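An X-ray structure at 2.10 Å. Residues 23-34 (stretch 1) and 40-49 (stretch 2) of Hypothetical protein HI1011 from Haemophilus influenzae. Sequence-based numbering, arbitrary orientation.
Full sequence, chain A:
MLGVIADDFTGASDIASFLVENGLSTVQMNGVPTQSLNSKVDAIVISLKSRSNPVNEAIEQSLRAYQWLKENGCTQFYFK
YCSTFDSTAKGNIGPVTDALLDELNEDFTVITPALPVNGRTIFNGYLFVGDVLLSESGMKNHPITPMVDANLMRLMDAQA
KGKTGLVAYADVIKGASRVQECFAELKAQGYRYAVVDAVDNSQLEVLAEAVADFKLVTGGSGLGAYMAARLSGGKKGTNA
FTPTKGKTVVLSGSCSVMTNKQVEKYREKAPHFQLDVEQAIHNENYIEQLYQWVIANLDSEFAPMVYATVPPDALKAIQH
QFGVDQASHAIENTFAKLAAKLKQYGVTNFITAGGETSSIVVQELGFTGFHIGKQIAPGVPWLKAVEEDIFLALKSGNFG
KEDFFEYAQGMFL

Stretch 1 23-34: GLSTVQMNGVPT
Stretch 2 40-49: KVDAIVISLK

Two neighbouring parallel β-strands illustrate how a backbone ladder sets the register and side chains then fill both faces. Residues 26-30 and 43-47 run in the same direction, their axes 19° apart and 4.6 Å at closest approach. Thr26 pairs with Ala43, Val27 with Ile44, Gln28 with Val45, Met29 with Ile46 and Asn30 with Ser47, at CA-CA separations of 4.6 to 4.8 Å. Extended phi/psi values prevail, from -126/144 at Thr26 to -96/101 at Asn30, and from -145/142 at Ala43 to -85/124 at Ser47.

As in any parallel pair, alternate residues of one strand bond to the residues flanking their partner. Val27 N donates to Ala43 O (3.0 Å) and Val45 N to Val27 O (2.8 Å); Met29 N then donates to Val45 O (2.8 Å) and Ser47 N to Met29 O (2.8 Å, nearly linear at 175°). The ladder runs past the strand end with Gly31 N to Ser47 O (2.9 Å). Gly31, at 92/161, suits its place because a CB would jam against the preceding carbonyl oxygen. CA-H...O contacts, such as Ile44 CA to Val27 O at 3.2 Å, supplement the ladder.

The opening end is clasped by polar groups. Ala43 N donates to Ser25 O (2.9 Å), which also receives a weak bond from Asp42 N (2.9 Å). Asp42 (-83/-32, chi1 m) points toward the first stretch and accepts from Ser25 N at OD2 (2.8 Å). Ser25, chi1 p, brings OG within 3.0 Å of Asp42 N, whose hydrogen it accepts, and donates a weak bond from OG to Asp42 OD2 (3.0 Å). A short hydroxyl and a carboxylate thus occupy the backbone groups where the strands begin.

Side chains alternate. Thr26, Gln28, Asn30, Ala43, Val45 and Ser47 share one face, where Thr26 CG2 lies 3.9 Å from Val45 CG2. Thr26, chi1 m, returns OG1 to Leu24 O (3.1 Å), satisfying its hydroxyl in a buried site; the extended Gln28 (t, t) bonds through NE2 elsewhere in the structure.

Val27, Met29, Ile44 and Ile46 form the other, wholly apolar face. Val27 (t) places CG2 3.5 Å from CG1 of Val41 (m), and Met29 (m, m) sets CG 4.2 Å from CG2 of Ile44 (m, t). Ile46 (m, t) brings CD1 to 4.0 Å from Pro33 CD, while Val32 (t) meets Leu48 (m, t), CG2 to CD2, at 4.1 Å. Altogether 773 Å² is buried between the stretches.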

ATOM      1  N   GLY A  23     -13.833  -3.220   7.300  1.00 19.79           N
ATOM      2  CA  GLY A  23     -14.531  -2.239   8.120  1.00 23.02           C
ATOM      3  C   GLY A  23     -13.856  -1.134   8.917  1.00 24.16           C
ATOM      4  O   GLY A  23     -14.538  -0.429   9.676  1.00 23.09           O
ATOM      5  N   LEU A  24     -12.555  -0.941   8.752  1.00 22.87           N
ATOM      6  CA  LEU A  24     -11.853   0.100   9.509  1.00 28.93           C
ATOM      7  C   LEU A  24     -11.559   1.394   8.727  1.00 23.01           C
ATOM      8  O   LEU A  24     -11.028   1.338   7.628  1.00 21.36           O
ATOM      9  CB  LEU A  24     -10.548  -0.483  10.067  1.00 27.67           C
ATOM     10  CG  LEU A  24     -10.455  -0.683  11.583  1.00 32.95           C
ATOM     11  CD1 LEU A  24     -11.689  -1.374  12.144  1.00 22.04           C
ATOM     12  CD2 LEU A  24      -9.182  -1.447  11.916  1.00 18.76           C
ATOM     13  N   SER A  25     -11.947   2.551   9.256  1.00 19.77           N
ATOM     14  CA  SER A  25     -11.637   3.804   8.555  1.00 21.71           C
ATOM     15  C   SER A  25     -10.114   3.983   8.635  1.00 19.57           C
ATOM     16  O   SER A  25      -9.541   3.975   9.724  1.00 21.76           O
ATOM     17  CB  SER A  25     -12.406   4.999   9.139  1.00 14.79           C
ATOM     18  OG  SER A  25     -12.208   5.168  10.528  1.00 19.25           O
ATOM     19  N   THR A  26      -9.469   4.138   7.482  1.00 22.19           N
ATOM     20  CA  THR A  26      -8.007   4.225   7.417  1.00 15.65           C
ATOM     21  C   THR A  26      -7.397   5.445   6.708  1.00 19.02           C
ATOM     22  O   THR A  26      -7.932   5.950   5.723  1.00 22.32           O
ATOM     23  CB  THR A  26      -7.453   2.943   6.721  1.00 17.18           C
ATOM     24  OG1 THR A  26      -7.951   1.773   7.389  1.00 17.97           O
ATOM     25  CG2 THR A  26      -5.926   2.908   6.724  1.00  7.11           C
ATOM     26  N   VAL A  27      -6.270   5.912   7.232  1.00 19.55           N
ATOM     27  CA  VAL A  27      -5.523   7.021   6.652  1.00 18.44           C
ATOM     28  C   VAL A  27      -4.092   6.538   6.452  1.00 18.15           C
ATOM     29  O   VAL A  27      -3.449   6.076   7.396  1.00 21.62           O
ATOM     30  CB  VAL A  27      -5.505   8.264   7.567  1.00 15.02           C
ATOM     31  CG1 VAL A  27      -4.466   9.256   7.074  1.00 13.18           C
ATOM     32  CG2 VAL A  27      -6.867   8.919   7.582  1.00 14.83           C
ATOM     33  N   GLN A  28      -3.615   6.598   5.217  1.00 16.75           N
ATOM     34  CA  GLN A  28      -2.257   6.182   4.912  1.00 19.15           C
ATOM     35  C   GLN A  28      -1.348   7.384   4.648  1.00 22.04           C
ATOM     36  O   GLN A  28      -1.472   8.054   3.623  1.00 19.80           O
ATOM     37  CB  GLN A  28      -2.235   5.255   3.693  1.00 13.73           C
ATOM     38  CG  GLN A  28      -0.830   4.781   3.308  1.00 15.06           C
ATOM     39  CD  GLN A  28      -0.799   4.020   1.999  1.00 19.92           C
ATOM     40  OE1 GLN A  28      -1.830   3.533   1.525  1.00 27.42           O
ATOM     41  NE2 GLN A  28       0.387   3.915   1.401  1.00 18.18           N
ATOM     42  N   MET A  29      -0.439   7.647   5.579  1.00 21.27           N
ATOM     43  CA  MET A  29       0.509   8.742   5.444  1.00 20.69           C
ATOM     44  C   MET A  29       1.776   8.228   4.772  1.00 23.17           C
ATOM     45  O   MET A  29       2.256   7.148   5.100  1.00 18.96           O
ATOM     46  CB  MET A  29       0.837   9.319   6.815  1.00 15.02           C
ATOM     47  CG  MET A  29      -0.370   9.892   7.536  1.00 21.12           C
ATOM     48  SD  MET A  29      -1.263  11.139   6.559  1.00 22.19           S
ATOM     49  CE  MET A  29      -0.954  12.627   7.510  1.00 29.44           C
ATOM     50  N   ASN A  30       2.280   8.963   3.790  1.00 23.63           N
ATOM     51  CA  ASN A  30       3.505   8.558   3.101  1.00 23.61           C
ATOM     52  C   ASN A  30       4.661   9.306   3.758  1.00 22.39           C
ATOM     53  O   ASN A  30       4.873  10.486   3.498  1.00 19.77           O
ATOM     54  CB  ASN A  30       3.419   8.886   1.608  1.00 26.67           C
ATOM     55  CG  ASN A  30       2.209   8.246   0.935  1.00 33.02           C
ATOM     56  OD1 ASN A  30       1.897   7.082   1.169  1.00 37.19           O
ATOM     57  ND2 ASN A  30       1.527   9.011   0.089  1.00 34.99           N
ATOM     58  N   GLY A  31       5.387   8.615   4.632  1.00 23.99           N
ATOM     59  CA  GLY A  31       6.494   9.219   5.356  1.00 21.82           C
ATOM     60  C   GLY A  31       5.964   9.754   6.672  1.00 21.94           C
ATOM     61  O   GLY A  31       4.754   9.901   6.821  1.00 25.37           O
ATOM     62  N   VAL A  32       6.835   9.993   7.650  1.00 21.20           N
ATOM     63  CA  VAL A  32       6.382  10.522   8.940  1.00 23.57           C
ATOM     64  C   VAL A  32       5.922  11.973   8.767  1.00 22.02           C
ATOM     65  O   VAL A  32       6.688  12.821   8.309  1.00 25.13           O
ATOM     66  CB  VAL A  32       7.492  10.472  10.016  1.00 23.47           C
ATOM     67  CG1 VAL A  32       6.959  10.984  11.355  1.00  9.94           C
ATOM     68  CG2 VAL A  32       8.010   9.059  10.162  1.00 29.19           C
ATOM     69  N   PRO A  33       4.654  12.265   9.112  1.00 28.19           N
ATOM     70  CA  PRO A  33       4.057  13.604   9.003  1.00 27.60           C
ATOM     71  C   PRO A  33       4.639  14.632   9.968  1.00 28.84           C
ATOM     72  O   PRO A  33       5.038  14.286  11.081  1.00 26.51           O
ATOM     73  CB  PRO A  33       2.581  13.340   9.312  1.00 26.77           C
ATOM     74  CG  PRO A  33       2.399  11.897   8.913  1.00 25.59           C
ATOM     75  CD  PRO A  33       3.627  11.271   9.465  1.00 25.43           C
ATOM     76  N   THR A  34       4.705  15.886   9.525  1.00 32.60           N
ATOM     77  CA  THR A  34       5.219  16.974  10.360  1.00 33.73           C
ATOM     78  C   THR A  34       4.090  17.775  11.015  1.00 35.17           C
ATOM     79  O   THR A  34       4.334  18.606  11.891  1.00 34.34           O
ATOM     80  CB  THR A  34       6.162  17.924   9.576  1.00 35.78           C
ATOM     81  OG1 THR A  34       5.505  18.417   8.398  1.00 40.13           O
ATOM     82  CG2 THR A  34       7.439  17.193   9.176  1.00 39.49           C
ATOM     83  N   LYS A  40     -10.321  11.975  12.737  1.00 35.79           N
ATOM     84  CA  LYS A  40     -10.493  10.845  13.647  1.00 36.41           C
ATOM     85  C   LYS A  40     -10.791   9.577  12.850  1.00 34.73           C
ATOM     86  O   LYS A  40     -11.880   9.435  12.298  1.00 34.04           O
ATOM     87  CB  LYS A  40     -11.653  11.116  14.609  1.00 41.73           C
ATOM     88  CG  LYS A  40     -11.667  12.510  15.235  1.00 53.17           C
ATOM     89  CD  LYS A  40     -10.552  12.714  16.256  1.00 58.42           C
ATOM     90  CE  LYS A  40     -10.820  11.959  17.550  1.00 61.27           C
ATOM     91  NZ  LYS A  40      -9.791  12.265  18.583  1.00 62.75           N
ATOM     92  N   VAL A  41      -9.814   8.676  12.767  1.00 29.89           N
ATOM     93  CA  VAL A  41      -9.977   7.408  12.045  1.00 28.57           C
ATOM     94  C   VAL A  41      -9.664   6.210  12.945  1.00 24.90           C
ATOM     95  O   VAL A  41      -9.168   6.378  14.060  1.00 20.45           O
ATOM     96  CB  VAL A  41      -9.088   7.327  10.775  1.00 26.16           C
ATOM     97  CG1 VAL A  41      -9.548   8.351   9.748  1.00 24.87           C
ATOM     98  CG2 VAL A  41      -7.624   7.522  11.132  1.00 19.35           C
ATOM     99  N   ASP A  42      -9.965   5.010  12.452  1.00 20.65           N
ATOM    100  CA  ASP A  42      -9.739   3.773  13.192  1.00 21.05           C
ATOM    101  C   ASP A  42      -8.307   3.273  13.074  1.00 19.51           C
ATOM    102  O   ASP A  42      -7.799   2.617  13.983  1.00 18.56           O
ATOM    103  CB  ASP A  42     -10.674   2.666  12.691  1.00 17.61           C
ATOM    104  CG  ASP A  42     -12.134   3.011  12.842  1.00 21.95           C
ATOM    105  OD1 ASP A  42     -12.509   3.627  13.866  1.00 27.18           O
ATOM    106  OD2 ASP A  42     -12.912   2.647  11.934  1.00 17.98           O
ATOM    107  N   ALA A  43      -7.682   3.538  11.931  1.00 17.75           N
ATOM    108  CA  ALA A  43      -6.312   3.101  11.679  1.00 17.53           C
ATOM    109  C   ALA A  43      -5.501   4.101  10.850  1.00 15.48           C
ATOM    110  O   ALA A  43      -6.025   4.754   9.947  1.00 14.77           O
ATOM    111  CB  ALA A  43      -6.324   1.731  10.980  1.00 16.48           C
ATOM    112  N   ILE A  44      -4.227   4.243  11.187  1.00 16.42           N
ATOM    113  CA  ILE A  44      -3.345   5.124  10.443  1.00 15.75           C
ATOM    114  C   ILE A  44      -2.122   4.305  10.075  1.00 16.58           C
ATOM    115  O   ILE A  44      -1.494   3.712  10.943  1.00 14.71           O
ATOM    116  CB  ILE A  44      -2.888   6.340  11.268  1.00 19.96           C
ATOM    117  CG1 ILE A  44      -4.098   7.128  11.774  1.00 19.57           C
ATOM    118  CG2 ILE A  44      -2.008   7.247  10.408  1.00 14.41           C
ATOM    119  CD1 ILE A  44      -3.745   8.216  12.768  1.00 16.92           C
ATOM    120  N   VAL A  45      -1.829   4.231   8.782  1.00  9.97           N
ATOM    121  CA  VAL A  45      -0.680   3.500   8.277  1.00  9.49           C
ATOM    122  C   VAL A  45       0.407   4.476   7.801  1.00 14.05           C
ATOM    123  O   VAL A  45       0.133   5.354   6.989  1.00 18.73           O
ATOM    124  CB  VAL A  45      -1.075   2.628   7.059  1.00  8.83           C
ATOM    125  CG1 VAL A  45       0.115   1.816   6.582  1.00  9.38           C
ATOM    126  CG2 VAL A  45      -2.236   1.715   7.399  1.00  7.50           C
ATOM    127  N   ILE A  46       1.625   4.347   8.316  1.00 15.16           N
ATOM    128  CA  ILE A  46       2.724   5.205   7.870  1.00 16.24           C
ATOM    129  C   ILE A  46       3.664   4.393   6.981  1.00 17.48           C
ATOM    130  O   ILE A  46       4.222   3.387   7.401  1.00 18.85           O
ATOM    131  CB  ILE A  46       3.510   5.846   9.047  1.00 17.67           C
ATOM    132  CG1 ILE A  46       2.623   6.855   9.772  1.00 18.07           C
ATOM    133  CG2 ILE A  46       4.774   6.561   8.530  1.00 10.83           C
ATOM    134  CD1 ILE A  46       3.314   7.558  10.909  1.00 24.01           C
ATOM    135  N   SER A  47       3.761   4.811   5.726  1.00 20.96           N
ATOM    136  CA  SER A  47       4.597   4.175   4.714  1.00 20.39           C
ATOM    137  C   SER A  47       6.037   4.693   4.761  1.00 23.32           C
ATOM    138  O   SER A  47       6.276   5.906   4.680  1.00 17.22           O
ATOM    139  CB  SER A  47       3.978   4.422   3.329  1.00 21.33           C
ATOM    140  OG  SER A  47       4.954   4.617   2.319  1.00 32.54           O
ATOM    141  N   LEU A  48       6.987   3.773   4.918  1.00 19.07           N
ATOM    142  CA  LEU A  48       8.407   4.119   4.971  1.00 22.39           C
ATOM    143  C   LEU A  48       9.171   3.432   3.840  1.00 22.70           C
ATOM    144  O   LEU A  48       8.575   2.792   2.968  1.00 25.88           O
ATOM    145  CB  LEU A  48       9.014   3.714   6.320  1.00 16.98           C
ATOM    146  CG  LEU A  48       8.456   4.283   7.631  1.00 19.86           C
ATOM    147  CD1 LEU A  48       9.025   3.503   8.809  1.00 20.51           C
ATOM    148  CD2 LEU A  48       8.778   5.764   7.770  1.00 20.50           C
ATOM    149  N   LYS A  49      10.484   3.639   3.819  1.00 20.38           N
ATOM    150  CA  LYS A  49      11.366   3.024   2.826  1.00 27.82           C
ATOM    151  C   LYS A  49      12.446   2.322   3.654  1.00 28.71           C
ATOM    152  O   LYS A  49      13.640   2.416   3.359  1.00 26.62           O
ATOM    153  CB  LYS A  49      12.019   4.098   1.939  1.00 33.92           C
ATOM    154  CG  LYS A  49      11.067   4.941   1.079  1.00 39.38           C
ATOM    155  CD  LYS A  49      11.838   6.064   0.367  1.00 46.33           C
ATOM    156  CE  LYS A  49      10.917   7.086  -0.310  1.00 44.61           C
ATOM    157  NZ  LYS A  49      10.309   6.600  -1.581  1.00 49.91           N
TER